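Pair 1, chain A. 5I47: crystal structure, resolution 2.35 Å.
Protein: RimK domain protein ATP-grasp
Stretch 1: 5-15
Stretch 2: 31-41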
# COMPACT_ATOMS: atom_id res chain seq x y z
N ALA A 5 19.17 21.61 18.37
CA ALA A 5 18.02 21.27 17.54
C ALA A 5 18.45 21.04 16.10
O ALA A 5 19.05 21.92 15.47
CB ALA A 5 16.96 22.35 17.62
N ARG A 6 18.13 19.87 15.56
CA ARG A 6 18.57 19.46 14.24
C ARG A 6 17.37 19.04 13.40
O ARG A 6 16.25 18.86 13.90
CB ARG A 6 19.59 18.32 14.31
CG ARG A 6 20.74 18.58 15.27
CD ARG A 6 21.71 17.41 15.25
NE ARG A 6 21.08 16.18 15.72
CZ ARG A 6 21.41 14.96 15.28
NH1 ARG A 6 20.79 13.90 15.76
NH2 ARG A 6 22.34 14.82 14.35
N VAL A 7 17.61 18.87 12.10
CA VAL A 7 16.59 18.48 11.13
C VAL A 7 17.15 17.37 10.25
O VAL A 7 18.26 17.49 9.73
CB VAL A 7 16.14 19.68 10.28
CG1 VAL A 7 15.37 19.21 9.06
CG2 VAL A 7 15.29 20.64 11.11
N ALA A 8 16.38 16.30 10.09
CA ALA A 8 16.81 15.15 9.30
C ALA A 8 16.40 15.32 7.84
O ALA A 8 15.24 15.63 7.55
CB ALA A 8 16.21 13.86 9.87
N LEU A 9 17.36 15.12 6.93
CA LEU A 9 17.12 15.13 5.49
C LEU A 9 17.16 13.69 5.00
O LEU A 9 18.23 13.14 4.72
CB LEU A 9 18.16 15.99 4.75
CG LEU A 9 18.26 17.49 5.02
CD1 LEU A 9 19.37 18.09 4.15
CD2 LEU A 9 16.94 18.21 4.77
N LEU A 10 15.98 13.07 4.92
CA LEU A 10 15.87 11.67 4.50
C LEU A 10 16.25 11.53 3.04
O LEU A 10 15.41 11.71 2.15
CB LEU A 10 14.45 11.16 4.74
CG LEU A 10 13.97 11.21 6.19
CD1 LEU A 10 12.53 10.72 6.31
CD2 LEU A 10 14.90 10.41 7.07
N ALA A 11 17.52 11.22 2.78
CA ALA A 11 18.02 11.11 1.42
C ALA A 11 19.20 10.16 1.44
O ALA A 11 19.72 9.79 2.49
CB ALA A 11 18.42 12.48 0.86
N ASP A 12 19.63 9.76 0.25
CA ASP A 12 20.76 8.85 0.15
C ASP A 12 22.08 9.56 -0.07
O ASP A 12 23.13 9.01 0.28
CB ASP A 12 20.52 7.84 -0.98
CG ASP A 12 19.29 6.98 -0.73
OD1 ASP A 12 18.50 6.77 -1.67
OD2 ASP A 12 19.12 6.52 0.42
N ARG A 13 22.05 10.78 -0.61
CA ARG A 13 23.25 11.58 -0.79
C ARG A 13 22.84 13.03 -1.06
O ARG A 13 21.79 13.29 -1.64
CB ARG A 13 24.12 11.05 -1.94
CG ARG A 13 23.41 10.96 -3.28
CD ARG A 13 24.32 10.34 -4.32
NE ARG A 13 24.15 10.97 -5.62
CZ ARG A 13 24.75 12.10 -5.98
NH1 ARG A 13 25.57 12.72 -5.14
NH2 ARG A 13 24.54 12.61 -7.18
N LEU A 14 23.69 13.95 -0.61
CA LEU A 14 23.41 15.38 -0.75
C LEU A 14 23.65 15.82 -2.19
O LEU A 14 24.76 15.66 -2.72
CB LEU A 14 24.28 16.19 0.21
CG LEU A 14 24.12 15.88 1.70
CD1 LEU A 14 25.04 16.75 2.53
CD2 LEU A 14 22.68 16.05 2.14
N ARG A 15 22.62 16.38 -2.82
CA ARG A 15 22.73 17.01 -4.12
C ARG A 15 22.52 18.52 -3.96
O ARG A 15 22.57 19.04 -2.83
CB ARG A 15 21.73 16.38 -5.09
CG ARG A 15 21.99 14.92 -5.41
CD ARG A 15 20.79 14.32 -6.14
NE ARG A 15 19.54 14.64 -5.45
CZ ARG A 15 18.61 15.47 -5.92
NH1 ARG A 15 18.78 16.07 -7.09
NH2 ARG A 15 17.51 15.70 -5.22
N GLU A 31 20.50 22.71 12.43
CA GLU A 31 21.52 21.97 11.69
C GLU A 31 20.84 20.84 10.93
O GLU A 31 20.44 19.82 11.51
CB GLU A 31 22.59 21.43 12.64
CG GLU A 31 23.67 20.61 11.94
CD GLU A 31 24.38 19.66 12.88
OE1 GLU A 31 24.05 19.66 14.08
OE2 GLU A 31 25.27 18.92 12.41
N ALA A 32 20.68 21.02 9.62
CA ALA A 32 20.19 19.94 8.78
C ALA A 32 21.25 18.85 8.66
O ALA A 32 22.45 19.14 8.58
CB ALA A 32 19.79 20.46 7.40
N VAL A 33 20.81 17.60 8.66
CA VAL A 33 21.71 16.45 8.68
C VAL A 33 21.21 15.43 7.67
O VAL A 33 20.02 15.10 7.64
CB VAL A 33 21.78 15.81 10.08
CG1 VAL A 33 22.57 14.51 10.04
CG2 VAL A 33 22.39 16.78 11.09
N LEU A 34 22.12 14.92 6.84
CA LEU A 34 21.78 13.82 5.95
C LEU A 34 21.52 12.57 6.78
O LEU A 34 22.37 12.16 7.58
CB LEU A 34 22.90 13.56 4.95
CG LEU A 34 22.70 12.36 4.02
CD1 LEU A 34 21.58 12.62 3.03
CD2 LEU A 34 23.98 12.01 3.29
N VAL A 35 20.34 11.98 6.62
CA VAL A 35 19.99 10.72 7.27
C VAL A 35 19.61 9.74 6.17
O VAL A 35 18.57 9.88 5.53
CB VAL A 35 18.84 10.88 8.28
CG1 VAL A 35 18.53 9.55 8.94
CG2 VAL A 35 19.20 11.93 9.32
N GLN A 36 20.47 8.75 5.95
CA GLN A 36 20.23 7.77 4.90
C GLN A 36 19.23 6.73 5.38
O GLN A 36 19.48 6.08 6.40
CB GLN A 36 21.54 7.11 4.49
CG GLN A 36 22.61 8.10 4.03
CD GLN A 36 23.97 7.45 3.79
OE1 GLN A 36 24.59 6.93 4.72
NE2 GLN A 36 24.42 7.46 2.55
N PRO A 37 18.09 6.57 4.71
CA PRO A 37 17.11 5.57 5.15
C PRO A 37 17.61 4.14 5.03
O PRO A 37 17.08 3.25 5.71
CB PRO A 37 15.90 5.81 4.24
CG PRO A 37 16.09 7.19 3.71
CD PRO A 37 17.57 7.38 3.59
N ALA A 38 18.62 3.89 4.19
CA ALA A 38 19.13 2.53 4.04
C ALA A 38 19.71 1.98 5.34
O ALA A 38 19.79 0.76 5.50
CB ALA A 38 20.19 2.49 2.93
N LYS A 39 20.09 2.85 6.27
CA LYS A 39 20.68 2.44 7.54
C LYS A 39 19.68 2.50 8.69
O LYS A 39 20.08 2.37 9.85
CB LYS A 39 21.90 3.30 7.86
CG LYS A 39 21.57 4.73 8.25
CD LYS A 39 22.69 5.71 7.90
CE LYS A 39 22.27 7.15 8.18
NZ LYS A 39 23.19 8.16 7.57
N LEU A 40 18.40 2.68 8.40
CA LEU A 40 17.38 2.86 9.42
C LEU A 40 16.70 1.52 9.71
O LEU A 40 16.00 0.97 8.85
CB LEU A 40 16.35 3.91 8.99
CG LEU A 40 16.83 5.36 9.02
CD1 LEU A 40 15.75 6.29 8.52
CD2 LEU A 40 17.26 5.75 10.42
N ALA A 41 16.92 1.00 10.91
CA ALA A 41 16.23 -0.18 11.43
C ALA A 41 15.39 0.28 12.62
O ALA A 41 15.87 0.32 13.76
CB ALA A 41 17.21 -1.28 11.82

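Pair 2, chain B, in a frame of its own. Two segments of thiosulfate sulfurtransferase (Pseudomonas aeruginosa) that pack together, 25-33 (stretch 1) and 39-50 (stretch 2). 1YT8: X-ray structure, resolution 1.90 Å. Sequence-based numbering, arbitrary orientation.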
# COMPACT_ATOMS: atom_id res chain seq x y z
N ALA B 25 -9.22 -11.21 -9.21
CA ALA B 25 -8.18 -10.98 -8.23
C ALA B 25 -7.05 -11.94 -8.56
O ALA B 25 -7.21 -13.15 -8.42
CB ALA B 25 -8.71 -11.23 -6.81
N LEU B 26 -5.94 -11.40 -9.04
CA LEU B 26 -4.76 -12.19 -9.39
C LEU B 26 -3.80 -11.99 -8.22
O LEU B 26 -3.17 -10.93 -8.11
CB LEU B 26 -4.13 -11.67 -10.68
CG LEU B 26 -2.85 -12.34 -11.18
CD1 LEU B 26 -3.10 -13.83 -11.40
CD2 LEU B 26 -2.39 -11.68 -12.47
N LEU B 27 -3.68 -13.00 -7.37
CA LEU B 27 -2.84 -12.88 -6.18
C LEU B 27 -1.53 -13.65 -6.18
O LEU B 27 -1.50 -14.87 -6.37
CB LEU B 27 -3.66 -13.31 -4.96
CG LEU B 27 -5.02 -12.65 -4.74
CD1 LEU B 27 -5.71 -13.28 -3.53
CD2 LEU B 27 -4.84 -11.15 -4.54
N ASP B 28 -0.44 -12.92 -5.97
CA ASP B 28 0.89 -13.51 -5.89
C ASP B 28 1.02 -13.81 -4.39
O ASP B 28 1.06 -12.88 -3.58
CB ASP B 28 1.95 -12.49 -6.30
CG ASP B 28 3.35 -13.09 -6.42
OD1 ASP B 28 3.70 -13.97 -5.60
OD2 ASP B 28 4.10 -12.68 -7.32
N VAL B 29 1.07 -15.08 -4.02
CA VAL B 29 1.15 -15.43 -2.61
C VAL B 29 2.55 -15.59 -2.03
O VAL B 29 2.71 -15.99 -0.87
CB VAL B 29 0.32 -16.71 -2.31
CG1 VAL B 29 -1.15 -16.45 -2.58
CG2 VAL B 29 0.83 -17.88 -3.16
N ARG B 30 3.57 -15.28 -2.82
CA ARG B 30 4.95 -15.36 -2.33
C ARG B 30 5.17 -14.15 -1.41
O ARG B 30 4.31 -13.28 -1.31
CB ARG B 30 5.94 -15.27 -3.49
CG ARG B 30 5.88 -16.43 -4.47
CD ARG B 30 6.82 -16.17 -5.65
NE ARG B 30 6.34 -15.09 -6.51
CZ ARG B 30 7.07 -14.51 -7.46
NH1 ARG B 30 8.32 -14.91 -7.67
NH2 ARG B 30 6.55 -13.54 -8.19
N GLU B 31 6.32 -14.11 -0.74
CA GLU B 31 6.65 -12.99 0.13
C GLU B 31 6.89 -11.78 -0.78
O GLU B 31 7.07 -11.93 -1.99
CB GLU B 31 7.90 -13.28 0.95
CG GLU B 31 7.77 -14.44 1.94
CD GLU B 31 6.68 -14.21 2.97
OE1 GLU B 31 6.52 -13.05 3.43
OE2 GLU B 31 5.99 -15.18 3.34
N GLU B 32 6.92 -10.58 -0.19
CA GLU B 32 7.10 -9.36 -0.98
C GLU B 32 8.38 -9.24 -1.78
O GLU B 32 8.35 -8.79 -2.93
CB GLU B 32 6.94 -8.12 -0.09
CG GLU B 32 6.80 -6.83 -0.90
CD GLU B 32 6.65 -5.58 -0.05
OE1 GLU B 32 7.58 -5.25 0.71
OE2 GLU B 32 5.59 -4.92 -0.15
N ASP B 33 9.53 -9.64 -1.22
CA ASP B 33 10.76 -9.50 -1.99
C ASP B 33 10.74 -10.30 -3.30
O ASP B 33 11.10 -9.78 -4.35
CB ASP B 33 11.99 -9.85 -1.16
CG ASP B 33 13.27 -9.33 -1.78
OD1 ASP B 33 13.31 -8.13 -2.13
OD2 ASP B 33 14.23 -10.11 -1.94
N HIS B 39 6.41 -9.92 -11.61
CA HIS B 39 4.99 -10.21 -11.45
C HIS B 39 4.18 -9.53 -12.53
O HIS B 39 4.60 -8.53 -13.10
CB HIS B 39 4.50 -9.77 -10.07
CG HIS B 39 4.61 -8.30 -9.82
ND1 HIS B 39 3.69 -7.39 -10.32
CD2 HIS B 39 5.50 -7.57 -9.11
CE1 HIS B 39 4.02 -6.17 -9.92
NE2 HIS B 39 5.11 -6.25 -9.18
N PRO B 40 2.99 -10.08 -12.85
CA PRO B 40 2.14 -9.48 -13.88
C PRO B 40 1.71 -8.09 -13.42
O PRO B 40 1.62 -7.83 -12.22
CB PRO B 40 0.96 -10.45 -13.96
CG PRO B 40 1.61 -11.77 -13.64
CD PRO B 40 2.49 -11.41 -12.47
N LEU B 41 1.45 -7.20 -14.37
CA LEU B 41 1.05 -5.83 -14.06
C LEU B 41 -0.03 -5.66 -12.99
O LEU B 41 0.13 -4.86 -12.06
CB LEU B 41 0.60 -5.12 -15.34
CG LEU B 41 0.15 -3.67 -15.20
CD1 LEU B 41 1.24 -2.84 -14.52
CD2 LEU B 41 -0.16 -3.11 -16.59
N PHE B 42 -1.11 -6.41 -13.11
CA PHE B 42 -2.21 -6.29 -12.16
C PHE B 42 -2.27 -7.34 -11.06
O PHE B 42 -3.30 -7.48 -10.38
CB PHE B 42 -3.54 -6.21 -12.93
CG PHE B 42 -3.68 -4.93 -13.71
CD1 PHE B 42 -3.82 -3.72 -13.04
CD2 PHE B 42 -3.58 -4.93 -15.10
CE1 PHE B 42 -3.84 -2.51 -13.74
CE2 PHE B 42 -3.61 -3.73 -15.81
CZ PHE B 42 -3.74 -2.52 -15.13
N ALA B 43 -1.17 -8.05 -10.87
CA ALA B 43 -1.10 -9.04 -9.82
C ALA B 43 -0.92 -8.29 -8.50
O ALA B 43 -0.06 -7.41 -8.39
CB ALA B 43 0.08 -9.99 -10.05
N ALA B 44 -1.75 -8.62 -7.52
CA ALA B 44 -1.67 -8.00 -6.21
C ALA B 44 -0.91 -8.96 -5.32
O ALA B 44 -1.09 -10.18 -5.41
CB ALA B 44 -3.07 -7.76 -5.65
N ASN B 45 -0.05 -8.43 -4.45
CA ASN B 45 0.72 -9.30 -3.57
C ASN B 45 0.03 -9.50 -2.22
O ASN B 45 -0.18 -8.55 -1.47
CB ASN B 45 2.12 -8.72 -3.36
CG ASN B 45 3.01 -9.62 -2.50
OD1 ASN B 45 2.98 -10.84 -2.62
ND2 ASN B 45 3.81 -9.00 -1.64
N LEU B 46 -0.35 -10.74 -1.94
CA LEU B 46 -0.96 -11.07 -0.66
C LEU B 46 -0.27 -12.35 -0.21
O LEU B 46 -0.74 -13.46 -0.46
CB LEU B 46 -2.47 -11.28 -0.78
CG LEU B 46 -3.15 -11.69 0.54
CD1 LEU B 46 -2.64 -10.84 1.69
CD2 LEU B 46 -4.67 -11.56 0.41
N PRO B 47 0.88 -12.21 0.46
CA PRO B 47 1.67 -13.33 0.96
C PRO B 47 0.84 -14.34 1.74
O PRO B 47 0.03 -13.98 2.59
CB PRO B 47 2.71 -12.65 1.85
CG PRO B 47 2.92 -11.32 1.15
CD PRO B 47 1.49 -10.92 0.85
N LEU B 48 1.04 -15.62 1.43
CA LEU B 48 0.33 -16.69 2.12
C LEU B 48 0.45 -16.44 3.63
O LEU B 48 -0.49 -16.67 4.38
CB LEU B 48 0.96 -18.05 1.78
CG LEU B 48 0.37 -19.27 2.49
CD1 LEU B 48 -1.03 -19.55 1.97
CD2 LEU B 48 1.28 -20.47 2.25
N SER B 49 1.61 -15.94 4.05
CA SER B 49 1.86 -15.66 5.46
C SER B 49 0.81 -14.80 6.16
O SER B 49 0.57 -14.97 7.36
CB SER B 49 3.24 -15.01 5.63
OG SER B 49 4.27 -15.92 5.32
N ARG B 50 0.19 -13.87 5.43
CA ARG B 50 -0.83 -13.01 6.03
C ARG B 50 -2.14 -12.99 5.25
O ARG B 50 -2.94 -12.05 5.36
CB ARG B 50 -0.29 -11.58 6.20
CG ARG B 50 0.23 -10.90 4.93
CD ARG B 50 0.60 -9.44 5.24
NE ARG B 50 1.12 -8.70 4.09
CZ ARG B 50 2.37 -8.76 3.64
NH1 ARG B 50 3.26 -9.54 4.24
NH2 ARG B 50 2.74 -8.01 2.60
O HOH W 1 -5.69 -8.52 -9.27
O HOH W 2 4.00 -16.05 1.81
O HOH W 3 5.98 -10.45 2.73

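Pair 1 and pair 2 each set two parallel strands side by side and superpose with an RMSD of 0.7 Å over the N, CA and C atoms of 14 central residues. Val A7 to Arg A13 fall on Leu B26 to Glu B32, and Ala A32 to Lys A39 on Ala B43 to Arg B50. The hydrogen-bond ladder is shared where these positions match: Val A33 N donates to Val A7 O (2.8 Å) as Ala B44 N does to Leu B26 O (2.8 Å); Leu A9 N donates to Val A33 O (2.8 Å) as Asp B28 N does to Ala B44 O (2.9 Å); Val A35 N donates to Leu A9 O (3.1 Å) as Leu B46 N does to Asp B28 O (3.0 Å). Beyond this the ladders part. In pair 1 the next rung runs from Ala A11 N to Val A35 O (3.2 Å). In pair 2 the matching Arg B30 N turns instead to Asp B28 OD1 (3.1 Å), within its own stretch, and Leu B48 N bonds Val B29 O (2.9 Å); Leu B48 matches Pro A37, whose ring nitrogen has no proton to give.

On the face carrying Ala A8 and Val A33, small and branched residues fit together, with Ala A8 CB 3.6 Å from Val A35 CG2. Pair 2 reverses the sizes: Leu B27 replaces Ala A8 and Ala B44 replaces Val A33, so the leucine reaches across, its CD2 4.0 Å from Ala B44 CB.

The face of Leu A9 and Leu A34 differs most in chemistry. Leu A34 CD1 lies 3.8 Å from Ala A11 CB and 3.7 Å from Leu A14 CD2. Asn B45 occupies the Leu A34 position, the side-chain centres 0.5 Å apart, but sets a polar amide against the backbone bend. Asp B28 replaces Leu A9 and forms a salt bridge with Arg B30, the counterpart of Ala A11: Asp B28 OD2 is 2.7 Å from Arg B30 NH2.

After the strands, both pairs tie the stretches together with a side chain of stretch 2. Gln A36 NE2 donates to Asp A12 O (3.0 Å). Its counterpart Pro B47 has no such donor; two residues on, Ser B49 OG donates to Glu B31 OE2 (2.7 Å), and the O of water 2 lies 2.7 Å from Glu B31 OE2 and 3.0 Å from Val B29 O, donating to both.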